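Local atomic coordinates of DynE7 (Micromonospora chersina, PDB entry 2XEM), a protein that probably acts as a hot-dog-fold thioesterase in dynemicin biosynthesis, releasing a polyene intermediate of the enediyne polyketide pathway. Residues 25-30 / 72-77; 34-39 / 99-104. All coordinates share one frame; numbering follows the deposited sequence. Where two conformers were deposited one is given.

How the contacts relate
From the N terminus the chain runs through strand 11-16 into the loop that holds 25-30, then into helix 32-48, which carries 34-39. After the short helix 50-55 comes strand 60-71, and the loop after it, 72-77, returns to 25-30 and closes contact 1. Strand 80-91 then leads to strand 94-105, whose residues 99-104 close contact 2 against the helix. The two closures cross, since 34-39 lies inside the first and 72-77 inside the second. Contact 1 ties two loops at the end of the sheet; contact 2 seats the central helix on it. They meet where Val28 packs on Trp36 and where Arg103 probably hydrogen-bonds the carbonyl of Glu74.

Contact 1 of 2, residues 25-30 / 72-77; sequences VGNVYF and YAEGSA
The carbonyl oxygen of Gly75 receives the direct hydrogen bond of this contact, with Val28 N as donor at 3.0 Å. The same oxygen sits 3.2 Å from Asn27 CA, a CA-H...O contact that adds a weaker second hold. The N-H of Val28 reaches it from above the carbonyl plane, and the bond is bent, with 142° at the hydrogen. Two waters extend the pairing: one joins Gly26 O to Ala77 N, the other accepts from Gly75 N and donates to Val28 O at 3.0 Å. Neither segment is regular strand here; two loops of the hot-dog fold, one leading into the central helix and one between sheet strands, are joined by backbone groups and water. Gly75 suits its place because a CB there would press on Val28 CG2, which lies 3.6 Å from Gly75 C. That branch is anti to the carbonyl carbon of Val28, while CG1, anti to the backbone N (chi1 178°), turns to Trp36 on helix 32-48. Beside this backbone pairing, in the conformer given, CG of Glu74 lies 3.8 Å from CB of Asn27. An alanine in place of Asn27 removes the amide, and would probably leave the Glu74 side chain freer to turn. Gly26, with its positive phi of 108°, fits a loop position where a CB would strike the carbonyl oxygen of Val25. The bound polyene touches Val25.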
ATOM      1  N   VAL D  25      -0.937  14.247   7.764  1.00 33.86           N
ATOM      2  CA  VAL D  25      -0.190  15.500   7.576  1.00 35.37           C
ATOM      3  C   VAL D  25      -0.710  16.294   6.342  1.00 39.77           C
ATOM      4  O   VAL D  25      -0.628  17.517   6.336  1.00 42.38           O
ATOM      5  CB  VAL D  25       1.360  15.283   7.569  1.00 40.29           C
ATOM      6  CG1 VAL D  25       2.114  16.601   7.397  1.00 40.78           C
ATOM      7  CG2 VAL D  25       1.822  14.593   8.849  1.00 39.96           C
ATOM      8  N   GLY D  26      -1.275  15.598   5.363  1.00 33.92           N
ATOM      9  CA  GLY D  26      -1.895  16.191   4.183  1.00 33.09           C
ATOM     10  C   GLY D  26      -1.108  16.016   2.897  1.00 35.88           C
ATOM     11  O   GLY D  26      -1.605  16.334   1.812  1.00 39.33           O
ATOM     12  N   ASN D  27       0.113  15.498   2.995  1.00 27.68           N
ATOM     13  CA  ASN D  27       1.005  15.277   1.844  1.00 25.36           C
ATOM     14  C   ASN D  27       1.112  13.801   1.466  1.00 24.51           C
ATOM     15  O   ASN D  27       0.546  12.942   2.152  1.00 22.78           O
ATOM     16  CB  ASN D  27       2.421  15.849   2.128  1.00 23.17           C
ATOM     17  CG  ASN D  27       3.022  15.466   3.461  1.00 51.41           C
ATOM     18  OD1 ASN D  27       3.233  16.329   4.295  1.00 62.14           O
ATOM     19  ND2 ASN D  27       3.277  14.194   3.720  1.00 40.37           N
ATOM     20  N   VAL D  28       1.843  13.504   0.374  1.00 21.73           N
ATOM     21  CA  VAL D  28       2.150  12.135  -0.043  1.00 20.82           C
ATOM     22  C   VAL D  28       3.110  11.525   0.979  1.00 22.46           C
ATOM     23  O   VAL D  28       4.175  12.096   1.242  1.00 19.90           O
ATOM     24  CB  VAL D  28       2.711  12.043  -1.490  1.00 22.93           C
ATOM     25  CG1 VAL D  28       3.066  10.601  -1.862  1.00 20.43           C
ATOM     26  CG2 VAL D  28       1.716  12.620  -2.491  1.00 22.71           C
ATOM     27  N   TYR D  29       2.705  10.395   1.584  1.00 18.21           N
ATOM     28  CA  TYR D  29       3.575   9.660   2.492  1.00 17.11           C
ATOM     29  C   TYR D  29       4.869   9.238   1.758  1.00 18.90           C
ATOM     30  O   TYR D  29       4.792   8.719   0.636  1.00 15.92           O
ATOM     31  CB  TYR D  29       2.836   8.448   3.075  1.00 17.99           C
ATOM     32  CG  TYR D  29       3.601   7.828   4.221  1.00 18.87           C
ATOM     33  CD1 TYR D  29       4.355   6.667   4.035  1.00 19.62           C
ATOM     34  CD2 TYR D  29       3.635   8.438   5.474  1.00 19.00           C
ATOM     35  CE1 TYR D  29       5.092   6.115   5.077  1.00 17.56           C
ATOM     36  CE2 TYR D  29       4.385   7.907   6.513  1.00 19.05           C
ATOM     37  CZ  TYR D  29       5.071   6.722   6.325  1.00 21.85           C
ATOM     38  OH  TYR D  29       5.717   6.170   7.392  1.00 26.64           O
ATOM     39  N   PHE D  30       6.049   9.438   2.399  1.00 14.93           N
ATOM     40  CA  PHE D  30       7.348   9.345   1.700  1.00 16.09           C
ATOM     41  C   PHE D  30       7.568   8.010   0.951  1.00 21.11           C
ATOM     42  O   PHE D  30       8.140   8.014  -0.140  1.00 18.96           O
ATOM     43  CB  PHE D  30       8.537   9.631   2.663  1.00 17.33           C
ATOM     44  CG  PHE D  30       8.881   8.442   3.546  1.00 17.79           C
ATOM     45  CD1 PHE D  30       9.897   7.553   3.186  1.00 20.07           C
ATOM     46  CD2 PHE D  30       8.182   8.210   4.733  1.00 17.88           C
ATOM     47  CE1 PHE D  30      10.188   6.434   3.981  1.00 20.96           C
ATOM     48  CE2 PHE D  30       8.490   7.105   5.542  1.00 21.18           C
ATOM     49  CZ  PHE D  30       9.497   6.229   5.164  1.00 19.71           C
ATOM     50  N   TYR D  72      12.036  17.195  -1.712  1.00 18.75           N
ATOM     51  CA  TYR D  72      12.253  18.651  -1.783  1.00 20.45           C
ATOM     52  C   TYR D  72      10.987  19.465  -1.516  1.00 25.18           C
ATOM     53  O   TYR D  72      11.049  20.492  -0.860  1.00 26.25           O
ATOM     54  CB  TYR D  72      12.891  19.072  -3.128  1.00 21.53           C
ATOM     55  CG  TYR D  72      14.147  18.303  -3.497  1.00 24.27           C
ATOM     56  CD1 TYR D  72      15.229  18.220  -2.618  1.00 27.70           C
ATOM     57  CD2 TYR D  72      14.265  17.680  -4.732  1.00 25.04           C
ATOM     58  CE1 TYR D  72      16.393  17.510  -2.960  1.00 30.12           C
ATOM     59  CE2 TYR D  72      15.420  16.981  -5.084  1.00 25.79           C
ATOM     60  CZ  TYR D  72      16.478  16.892  -4.199  1.00 33.46           C
ATOM     61  OH  TYR D  72      17.604  16.206  -4.580  1.00 35.45           O
ATOM     62  N   ALA D  73       9.860  19.035  -2.054  1.00 21.50           N
ATOM     63  CA  ALA D  73       8.586  19.735  -1.905  1.00 21.99           C
ATOM     64  C   ALA D  73       7.473  18.707  -1.780  1.00 24.75           C
ATOM     65  O   ALA D  73       7.561  17.642  -2.389  1.00 23.28           O
ATOM     66  CB  ALA D  73       8.345  20.646  -3.110  1.00 22.47           C
ATOM     67  N   GLU D  74       6.433  19.037  -1.026  1.00 22.46           N
ATOM     68  CA  GLU D  74       5.306  18.137  -0.774  0.50 21.74           C
ATOM     69  C   GLU D  74       4.427  17.889  -2.017  1.00 27.26           C
ATOM     70  O   GLU D  74       4.156  18.815  -2.790  1.00 27.60           O
ATOM     71  CB  GLU D  74       4.479  18.659   0.408  0.50 23.14           C
ATOM     72  CG  GLU D  74       5.193  18.441   1.736  0.50 31.25           C
ATOM     73  CD  GLU D  74       4.681  19.215   2.931  0.50 50.43           C
ATOM     74  OE1 GLU D  74       5.524  19.687   3.729  0.50 55.09           O
ATOM     75  OE2 GLU D  74       3.443  19.327   3.092  0.50 31.45           O
ATOM     76  N   GLY D  75       4.031  16.631  -2.201  1.00 23.25           N
ATOM     77  CA  GLY D  75       2.995  16.248  -3.154  1.00 23.38           C
ATOM     78  C   GLY D  75       1.638  16.207  -2.457  1.00 28.13           C
ATOM     79  O   GLY D  75       1.565  16.055  -1.234  1.00 27.81           O
ATOM     80  N   SER D  76       0.562  16.367  -3.214  1.00 23.69           N
ATOM     81  CA  SER D  76      -0.799  16.408  -2.692  1.00 23.29           C
ATOM     82  C   SER D  76      -1.707  15.509  -3.552  1.00 21.65           C
ATOM     83  O   SER D  76      -1.381  15.251  -4.705  1.00 19.10           O
ATOM     84  CB  SER D  76      -1.346  17.835  -2.751  1.00 28.83           C
ATOM     85  OG  SER D  76      -0.595  18.725  -1.939  1.00 42.03           O
ATOM     86  N   ALA D  77      -2.854  15.062  -3.002  1.00 17.67           N
ATOM     87  CA  ALA D  77      -3.880  14.346  -3.764  1.00 18.10           C
ATOM     88  C   ALA D  77      -4.283  15.104  -5.034  1.00 22.56           C
ATOM     89  O   ALA D  77      -4.463  16.339  -4.998  1.00 22.00           O
ATOM     90  CB  ALA D  77      -5.108  14.141  -2.900  1.00 20.62           C
TER
HETATM   91  O   HOH W   1      -3.057  16.014  -0.416  1.00 31.20           O
HETATM   92  O   HOH W   2       5.088  14.506  -0.341  1.00 29.44           O

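Contact 2 of 2, residues 34-39 / 99-104; sequences LHWQGH and FDYVRV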
ATOM      1  N   LEU D  34       8.946   5.540  -3.574  1.00 17.31           N
ATOM      2  CA  LEU D  34       9.683   4.311  -3.918  1.00 16.03           C
ATOM      3  C   LEU D  34       8.836   3.341  -4.697  1.00 18.29           C
ATOM      4  O   LEU D  34       9.360   2.759  -5.624  1.00 16.98           O
ATOM      5  CB  LEU D  34      10.321   3.633  -2.668  1.00 15.62           C
ATOM      6  CG  LEU D  34      11.549   4.358  -2.063  1.00 18.56           C
ATOM      7  CD1 LEU D  34      12.577   4.739  -3.124  1.00 17.89           C
ATOM      8  CD2 LEU D  34      11.134   5.594  -1.224  1.00 18.96           C
ATOM      9  N   HIS D  35       7.524   3.183  -4.367  1.00 14.75           N
ATOM     10  CA  HIS D  35       6.602   2.398  -5.189  1.00 14.65           C
ATOM     11  C   HIS D  35       6.601   2.898  -6.616  1.00 19.13           C
ATOM     12  O   HIS D  35       6.615   2.090  -7.535  1.00 18.13           O
ATOM     13  CB  HIS D  35       5.147   2.439  -4.655  1.00 15.23           C
ATOM     14  CG  HIS D  35       4.949   1.659  -3.415  1.00 17.87           C
ATOM     15  ND1 HIS D  35       4.395   0.420  -3.445  1.00 20.65           N
ATOM     16  CD2 HIS D  35       5.185   2.010  -2.134  1.00 20.69           C
ATOM     17  CE1 HIS D  35       4.346   0.018  -2.191  1.00 20.76           C
ATOM     18  NE2 HIS D  35       4.832   0.946  -1.372  1.00 21.00           N
ATOM     19  N   TRP D  36       6.589   4.241  -6.797  1.00 17.19           N
ATOM     20  CA  TRP D  36       6.525   4.877  -8.102  1.00 16.08           C
ATOM     21  C   TRP D  36       7.725   4.563  -8.998  1.00 18.80           C
ATOM     22  O   TRP D  36       7.565   4.553 -10.214  1.00 15.63           O
ATOM     23  CB  TRP D  36       6.346   6.386  -7.970  1.00 15.22           C
ATOM     24  CG  TRP D  36       5.103   6.829  -7.253  1.00 16.45           C
ATOM     25  CD1 TRP D  36       4.002   6.072  -6.939  1.00 19.02           C
ATOM     26  CD2 TRP D  36       4.843   8.141  -6.759  1.00 16.76           C
ATOM     27  NE1 TRP D  36       3.090   6.829  -6.256  1.00 18.27           N
ATOM     28  CE2 TRP D  36       3.576   8.108  -6.132  1.00 19.74           C
ATOM     29  CE3 TRP D  36       5.563   9.359  -6.790  1.00 18.26           C
ATOM     30  CZ2 TRP D  36       3.009   9.237  -5.548  1.00 19.68           C
ATOM     31  CZ3 TRP D  36       5.016  10.473  -6.167  1.00 19.38           C
ATOM     32  CH2 TRP D  36       3.750  10.413  -5.571  1.00 20.27           C
ATOM     33  N   GLN D  37       8.903   4.303  -8.404  1.00 18.24           N
ATOM     34  CA  GLN D  37      10.095   3.809  -9.133  1.00 18.09           C
ATOM     35  C   GLN D  37       9.800   2.457  -9.771  1.00 20.52           C
ATOM     36  O   GLN D  37      10.151   2.240 -10.929  1.00 19.90           O
ATOM     37  CB  GLN D  37      11.290   3.671  -8.181  1.00 19.34           C
ATOM     38  CG  GLN D  37      11.822   5.007  -7.719  1.00 18.25           C
ATOM     39  CD  GLN D  37      13.044   4.890  -6.845  1.00 20.65           C
ATOM     40  OE1 GLN D  37      13.560   3.811  -6.572  1.00 18.21           O
ATOM     41  NE2 GLN D  37      13.532   6.015  -6.379  1.00 15.30           N
ATOM     42  N   GLY D  38       9.154   1.576  -8.995  1.00 16.98           N
ATOM     43  CA  GLY D  38       8.700   0.270  -9.445  1.00 17.76           C
ATOM     44  C   GLY D  38       7.709   0.413 -10.592  1.00 20.32           C
ATOM     45  O   GLY D  38       7.886  -0.216 -11.630  1.00 18.95           O
ATOM     46  N   HIS D  39       6.662   1.234 -10.409  1.00 17.50           N
ATOM     47  CA  HIS D  39       5.641   1.458 -11.440  1.00 17.62           C
ATOM     48  C   HIS D  39       6.288   1.989 -12.722  1.00 21.47           C
ATOM     49  O   HIS D  39       5.943   1.565 -13.830  1.00 20.95           O
ATOM     50  CB  HIS D  39       4.598   2.482 -10.983  1.00 17.76           C
ATOM     51  CG  HIS D  39       3.919   2.204  -9.681  1.00 20.38           C
ATOM     52  ND1 HIS D  39       3.955   0.960  -9.079  1.00 22.09           N
ATOM     53  CD2 HIS D  39       3.205   3.037  -8.904  1.00 21.43           C
ATOM     54  CE1 HIS D  39       3.228   1.069  -7.987  1.00 20.27           C
ATOM     55  NE2 HIS D  39       2.768   2.297  -7.832  1.00 21.23           N
ATOM     56  N   PHE D  99      15.846   9.043 -11.065  1.00 19.13           N
ATOM     57  CA  PHE D  99      14.455   9.503 -11.185  1.00 18.11           C
ATOM     58  C   PHE D  99      14.349  10.936 -10.728  1.00 21.40           C
ATOM     59  O   PHE D  99      14.917  11.281  -9.694  1.00 21.41           O
ATOM     60  CB  PHE D  99      13.488   8.633 -10.361  1.00 18.89           C
ATOM     61  CG  PHE D  99      13.553   7.145 -10.626  1.00 20.19           C
ATOM     62  CD1 PHE D  99      12.684   6.545 -11.531  1.00 23.57           C
ATOM     63  CD2 PHE D  99      14.469   6.338  -9.950  1.00 20.90           C
ATOM     64  CE1 PHE D  99      12.746   5.169 -11.778  1.00 23.01           C
ATOM     65  CE2 PHE D  99      14.535   4.965 -10.208  1.00 24.14           C
ATOM     66  CZ  PHE D  99      13.667   4.392 -11.120  1.00 21.74           C
ATOM     67  N   ASP D 100      13.683  11.776 -11.542  1.00 17.27           N
ATOM     68  CA  ASP D 100      13.169  13.064 -11.128  1.00 16.91           C
ATOM     69  C   ASP D 100      11.665  12.913 -10.963  1.00 21.62           C
ATOM     70  O   ASP D 100      11.022  12.295 -11.809  1.00 21.91           O
ATOM     71  CB  ASP D 100      13.447  14.143 -12.187  1.00 19.22           C
ATOM     72  CG  ASP D 100      14.863  14.712 -12.217  1.00 28.31           C
ATOM     73  OD1 ASP D 100      15.689  14.331 -11.349  1.00 24.34           O
ATOM     74  OD2 ASP D 100      15.131  15.567 -13.075  1.00 41.35           O
ATOM     75  N   TYR D 101      11.101  13.456  -9.872  1.00 17.31           N
ATOM     76  CA  TYR D 101       9.644  13.421  -9.679  1.00 17.72           C
ATOM     77  C   TYR D 101       9.163  14.842  -9.815  1.00 21.07           C
ATOM     78  O   TYR D 101       9.418  15.669  -8.936  1.00 21.91           O
ATOM     79  CB  TYR D 101       9.259  12.901  -8.295  1.00 17.10           C
ATOM     80  CG  TYR D 101       9.794  11.537  -7.928  1.00 16.42           C
ATOM     81  CD1 TYR D 101       8.954  10.435  -7.883  1.00 16.92           C
ATOM     82  CD2 TYR D 101      11.120  11.369  -7.514  1.00 16.45           C
ATOM     83  CE1 TYR D 101       9.411   9.197  -7.438  1.00 21.78           C
ATOM     84  CE2 TYR D 101      11.595  10.129  -7.092  1.00 15.77           C
ATOM     85  CZ  TYR D 101      10.730   9.055  -7.031  1.00 22.85           C
ATOM     86  OH  TYR D 101      11.151   7.862  -6.518  1.00 23.01           O
ATOM     87  N   VAL D 102       8.497  15.130 -10.928  1.00 17.09           N
ATOM     88  CA  VAL D 102       8.105  16.491 -11.268  1.00 17.98           C
ATOM     89  C   VAL D 102       6.581  16.614 -11.259  1.00 23.10           C
ATOM     90  O   VAL D 102       5.908  15.936 -12.047  1.00 23.07           O
ATOM     91  CB  VAL D 102       8.740  16.948 -12.612  1.00 21.08           C
ATOM     92  CG1 VAL D 102       8.363  18.397 -12.940  1.00 21.54           C
ATOM     93  CG2 VAL D 102      10.273  16.780 -12.582  1.00 20.30           C
ATOM     94  N   ARG D 103       6.032  17.456 -10.357  1.00 18.93           N
ATOM     95  CA  ARG D 103       4.620  17.821 -10.468  1.00 19.40           C
ATOM     96  C   ARG D 103       4.451  18.740 -11.682  1.00 22.37           C
ATOM     97  O   ARG D 103       5.089  19.792 -11.733  1.00 20.83           O
ATOM     98  CB  ARG D 103       4.079  18.498  -9.182  1.00 18.81           C
ATOM     99  CG  ARG D 103       2.644  19.025  -9.368  1.00 21.17           C
ATOM    100  CD  ARG D 103       2.005  19.595  -8.128  1.00 25.33           C
ATOM    101  NE  ARG D 103       2.802  20.652  -7.516  1.00 32.20           N
ATOM    102  CZ  ARG D 103       3.193  20.647  -6.248  1.00 44.78           C
ATOM    103  NH1 ARG D 103       2.851  19.644  -5.441  1.00 22.46           N
ATOM    104  NH2 ARG D 103       3.926  21.645  -5.771  1.00 32.13           N
ATOM    105  N   VAL D 104       3.610  18.330 -12.649  1.00 18.35           N
ATOM    106  CA  VAL D 104       3.309  19.108 -13.859  1.00 20.59           C
ATOM    107  C   VAL D 104       1.923  19.751 -13.811  1.00 27.38           C
ATOM    108  O   VAL D 104       1.622  20.597 -14.634  1.00 27.99           O
ATOM    109  CB  VAL D 104       3.541  18.306 -15.161  1.00 23.91           C
ATOM    110  CG1 VAL D 104       5.019  17.949 -15.310  1.00 22.70           C
ATOM    111  CG2 VAL D 104       2.653  17.054 -15.219  1.00 22.45           C
TER
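Gln37 lays its side chain over the Phe99 ring while its amide reaches the hydroxyl of Tyr101. CG anti to the carbonyl carbon (chi1 -70°) sets this methylene over the ring, 3.7 Å from the centroid of Phe99 and close to the normal, in a CH-pi contact. The extended chain beyond CG carries the amide on toward Tyr101, stacked nearly parallel to the Phe99 ring, with CD 3.7 Å from Phe99 CE2. From there NE2 donates to Tyr101 OH at 3.0 Å, and makes a weak hydrogen bond to His68 O. The bond to Tyr101 is bent, 140° at the hydrogen, and the hydroxyl is tilted out of the amide plane. Tyr101 OH also hydrogen-bonds the carbonyl oxygen of Tyr33, earlier on the same helix; since a carbonyl can only accept, the hydroxyl donates there while it accepts from Gln37 NE2. Tyr101 CG is likewise anti to its carbonyl carbon (chi1 -56°), and the ring thereby reaches both Gln37 and the indole of Trp36: its CD1 lies 3.7 Å from Trp36 CE3, at the indole edge and in its plane. The indole NH is engaged elsewhere, by Glu21. Phe99 and Tyr101, two apart on the strand, both turn toward the central helix of the hot-dog fold, which lies against the curved antiparallel sheet. A glutamine suits this buried site because its methylenes meet an aromatic face while its amide supplies a donor; the hydrogen bond to Tyr101 thus gives the otherwise largely aromatic packing a directional polar link.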